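Local coordinates for protein ornithine aminotransferase (PDB 3LG0) that transfers the delta-amino group of ornithine to 2-oxoglutarate, using pyridoxal 5'-phosphate as cofactor and yielding L-glutamate and its semialdehyde, at residues E94-N99 with A306-I311. Numbering follows the deposited sequence.
Sequences ERYLTN and ALKVLI
Ala306 O, a backbone carbonyl inside helix 297-312, is gripped by two donors: Leu310 N of its own helix at 3.2 Å and the side-chain NE2 of Gln60. Between the two helices the contact is made mainly by side chains. Tyr96 spans most of the gap, its CG anti to the backbone N (chi1 178°), so that the ring reaches out to 306-311; the axes of 94-99 and 306-311 come within 12.0 Å, 38° from parallel. There the phenol crosses Leu307 obliquely, CE2 standing 3.9 Å from Leu307 CB, and Tyr96 OH comes within 3.9 Å of Ile311 CD1 and 3.7 Å of Lys308 N, without a hydrogen bond. The contact joins helices 88-101 and 297-312 of the large domain of a fold-type I PLP enzyme; Leu97 also packs on strand 105-109, outermost within this chain in the seven-stranded sheet that also holds 272-276, while Arg95, Thr98 and Asn99 meet Tyr20 of the second subunit. Lys308 bends at its last torsion (chi4 -57°), bringing NZ obliquely to 3.7 Å from Tyr96 CE1. Deeper in, Leu97 and Leu307 cross at about a right angle, methyl to methyl, with CD2 of Leu97 a tight 3.4 Å from CD1 of Leu307.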
ATOM      1  N   GLU A  94      -4.857 -11.436 -13.883  1.00 27.64           N
ATOM      2  CA  GLU A  94      -5.259 -10.395 -14.844  1.00 31.48           C
ATOM      3  C   GLU A  94      -6.275 -10.903 -15.850  1.00 35.85           C
ATOM      4  O   GLU A  94      -7.253 -10.210 -16.173  1.00 35.61           O
ATOM      5  CB  GLU A  94      -4.048  -9.812 -15.575  1.00 26.67           C
ATOM      6  CG  GLU A  94      -3.065  -9.106 -14.670  1.00 27.00           C
ATOM      7  CD  GLU A  94      -1.791  -8.696 -15.389  1.00 36.39           C
ATOM      8  OE1 GLU A  94      -1.439  -9.341 -16.400  1.00 39.88           O
ATOM      9  OE2 GLU A  94      -1.133  -7.737 -14.942  1.00 34.80           O
ATOM     10  N   ARG A  95      -6.030 -12.116 -16.345  1.00 40.26           N
ATOM     11  CA  ARG A  95      -6.956 -12.787 -17.254  1.00 35.67           C
ATOM     12  C   ARG A  95      -8.288 -13.005 -16.565  1.00 28.34           C
ATOM     13  O   ARG A  95      -9.328 -12.682 -17.117  1.00 32.84           O
ATOM     14  CB  ARG A  95      -6.377 -14.125 -17.712  1.00 36.13           C
ATOM     15  CG  ARG A  95      -7.246 -14.880 -18.705  1.00 50.02           C
ATOM     16  CD  ARG A  95      -6.505 -16.080 -19.266  1.00 46.32           C
ATOM     17  NE  ARG A  95      -6.069 -16.998 -18.217  1.00 51.72           N
ATOM     18  CZ  ARG A  95      -5.295 -18.061 -18.422  1.00 53.91           C
ATOM     19  NH1 ARG A  95      -4.857 -18.345 -19.643  1.00 53.15           N
ATOM     20  NH2 ARG A  95      -4.959 -18.844 -17.407  1.00 43.10           N
ATOM     21  N   TYR A  96      -8.255 -13.553 -15.354  1.00 33.97           N
ATOM     22  CA  TYR A  96      -9.480 -13.755 -14.578  1.00 32.00           C
ATOM     23  C   TYR A  96     -10.305 -12.468 -14.428  1.00 35.03           C
ATOM     24  O   TYR A  96     -11.502 -12.462 -14.712  1.00 39.62           O
ATOM     25  CB  TYR A  96      -9.175 -14.361 -13.201  1.00 36.74           C
ATOM     26  CG  TYR A  96     -10.418 -14.527 -12.374  1.00 44.17           C
ATOM     27  CD1 TYR A  96     -11.176 -15.692 -12.445  1.00 45.05           C
ATOM     28  CD2 TYR A  96     -10.863 -13.505 -11.548  1.00 45.45           C
ATOM     29  CE1 TYR A  96     -12.341 -15.835 -11.708  1.00 42.45           C
ATOM     30  CE2 TYR A  96     -12.018 -13.642 -10.803  1.00 45.30           C
ATOM     31  CZ  TYR A  96     -12.757 -14.808 -10.888  1.00 46.53           C
ATOM     32  OH  TYR A  96     -13.912 -14.942 -10.144  1.00 40.92           O
ATOM     33  N   LEU A  97      -9.672 -11.372 -14.007  1.00 32.41           N
ATOM     34  CA  LEU A  97     -10.429 -10.145 -13.726  1.00 37.82           C
ATOM     35  C   LEU A  97     -10.980  -9.475 -14.965  1.00 32.51           C
ATOM     36  O   LEU A  97     -12.084  -8.941 -14.936  1.00 33.61           O
ATOM     37  CB  LEU A  97      -9.586  -9.113 -12.966  1.00 34.54           C
ATOM     38  CG  LEU A  97      -9.292  -9.338 -11.489  1.00 37.17           C
ATOM     39  CD1 LEU A  97      -8.328  -8.260 -11.008  1.00 37.74           C
ATOM     40  CD2 LEU A  97     -10.567  -9.325 -10.670  1.00 35.98           C
ATOM     41  N   THR A  98     -10.192  -9.458 -16.038  1.00 35.26           N
ATOM     42  CA  THR A  98     -10.613  -8.781 -17.262  1.00 32.98           C
ATOM     43  C   THR A  98     -11.817  -9.505 -17.850  1.00 37.21           C
ATOM     44  O   THR A  98     -12.800  -8.872 -18.251  1.00 35.96           O
ATOM     45  CB  THR A  98      -9.483  -8.705 -18.316  1.00 34.99           C
ATOM     46  OG1 THR A  98      -8.881  -9.998 -18.466  1.00 32.39           O
ATOM     47  CG2 THR A  98      -8.411  -7.693 -17.902  1.00 28.58           C
ATOM     48  N   ASN A  99     -11.735 -10.835 -17.892  1.00 35.82           N
ATOM     49  CA  ASN A  99     -12.856 -11.652 -18.369  1.00 37.84           C
ATOM     50  C   ASN A  99     -14.105 -11.450 -17.522  1.00 39.94           C
ATOM     51  O   ASN A  99     -15.177 -11.180 -18.048  1.00 42.84           O
ATOM     52  CB  ASN A  99     -12.482 -13.133 -18.442  1.00 36.44           C
ATOM     53  CG  ASN A  99     -11.476 -13.434 -19.573  1.00 66.12           C
ATOM     54  OD1 ASN A  99     -11.345 -12.666 -20.538  1.00 61.46           O
ATOM     55  ND2 ASN A  99     -10.765 -14.559 -19.452  1.00 63.48           N
ATOM     56  N   ALA A 306     -10.609 -14.775  -3.739  1.00 37.25           N
ATOM     57  CA  ALA A 306     -11.558 -13.930  -3.029  1.00 30.20           C
ATOM     58  C   ALA A 306     -12.795 -13.644  -3.871  1.00 32.90           C
ATOM     59  O   ALA A 306     -13.902 -13.583  -3.349  1.00 30.66           O
ATOM     60  CB  ALA A 306     -10.881 -12.625  -2.578  1.00 28.09           C
ATOM     61  N   LEU A 307     -12.612 -13.457  -5.175  1.00 29.89           N
ATOM     62  CA  LEU A 307     -13.741 -13.171  -6.051  1.00 33.38           C
ATOM     63  C   LEU A 307     -14.510 -14.465  -6.352  1.00 41.81           C
ATOM     64  O   LEU A 307     -15.738 -14.460  -6.464  1.00 36.14           O
ATOM     65  CB  LEU A 307     -13.287 -12.466  -7.343  1.00 31.79           C
ATOM     66  CG  LEU A 307     -12.822 -11.003  -7.227  1.00 37.57           C
ATOM     67  CD1 LEU A 307     -13.007 -10.259  -8.534  1.00 43.58           C
ATOM     68  CD2 LEU A 307     -13.595 -10.294  -6.138  1.00 41.29           C
ATOM     69  N   LYS A 308     -13.788 -15.576  -6.478  1.00 34.26           N
ATOM     70  CA  LYS A 308     -14.440 -16.866  -6.624  1.00 43.84           C
ATOM     71  C   LYS A 308     -15.371 -17.145  -5.445  1.00 44.13           C
ATOM     72  O   LYS A 308     -16.494 -17.603  -5.629  1.00 37.59           O
ATOM     73  CB  LYS A 308     -13.415 -17.998  -6.751  1.00 40.84           C
ATOM     74  CG  LYS A 308     -12.865 -18.211  -8.157  1.00 30.98           C
ATOM     75  CD  LYS A 308     -11.919 -19.389  -8.153  1.00 38.77           C
ATOM     76  CE  LYS A 308     -10.926 -19.353  -9.317  1.00 53.86           C
ATOM     77  NZ  LYS A 308     -11.579 -19.302 -10.658  1.00 48.76           N
ATOM     78  N   VAL A 309     -14.895 -16.884  -4.232  1.00 39.60           N
ATOM     79  CA  VAL A 309     -15.721 -17.062  -3.044  1.00 37.13           C
ATOM     80  C   VAL A 309     -16.959 -16.162  -3.096  1.00 43.55           C
ATOM     81  O   VAL A 309     -18.073 -16.601  -2.834  1.00 45.67           O
ATOM     82  CB  VAL A 309     -14.909 -16.810  -1.752  1.00 37.52           C
ATOM     83  CG1 VAL A 309     -15.819 -16.539  -0.575  1.00 36.61           C
ATOM     84  CG2 VAL A 309     -14.004 -17.993  -1.469  1.00 37.46           C
ATOM     85  N   LEU A 310     -16.768 -14.901  -3.442  1.00 33.93           N
ATOM     86  CA  LEU A 310     -17.886 -13.979  -3.505  1.00 36.42           C
ATOM     87  C   LEU A 310     -18.972 -14.496  -4.451  1.00 49.44           C
ATOM     88  O   LEU A 310     -20.179 -14.371  -4.182  1.00 35.82           O
ATOM     89  CB  LEU A 310     -17.399 -12.617  -3.977  1.00 31.18           C
ATOM     90  CG  LEU A 310     -18.383 -11.468  -3.813  1.00 44.62           C
ATOM     91  CD1 LEU A 310     -18.222 -10.886  -2.419  1.00 34.88           C
ATOM     92  CD2 LEU A 310     -18.125 -10.403  -4.873  1.00 48.84           C
ATOM     93  N   ILE A 311     -18.526 -15.073  -5.562  1.00 46.84           N
ATOM     94  CA  ILE A 311     -19.410 -15.499  -6.638  1.00 44.45           C
ATOM     95  C   ILE A 311     -20.024 -16.878  -6.366  1.00 44.51           C
ATOM     96  O   ILE A 311     -21.232 -17.037  -6.460  1.00 41.64           O
ATOM     97  CB  ILE A 311     -18.676 -15.447  -8.006  1.00 45.59           C
ATOM     98  CG1 ILE A 311     -18.536 -13.987  -8.451  1.00 49.71           C
ATOM     99  CG2 ILE A 311     -19.417 -16.261  -9.057  1.00 40.90           C
ATOM    100  CD1 ILE A 311     -17.587 -13.763  -9.617  1.00 44.78           C
TER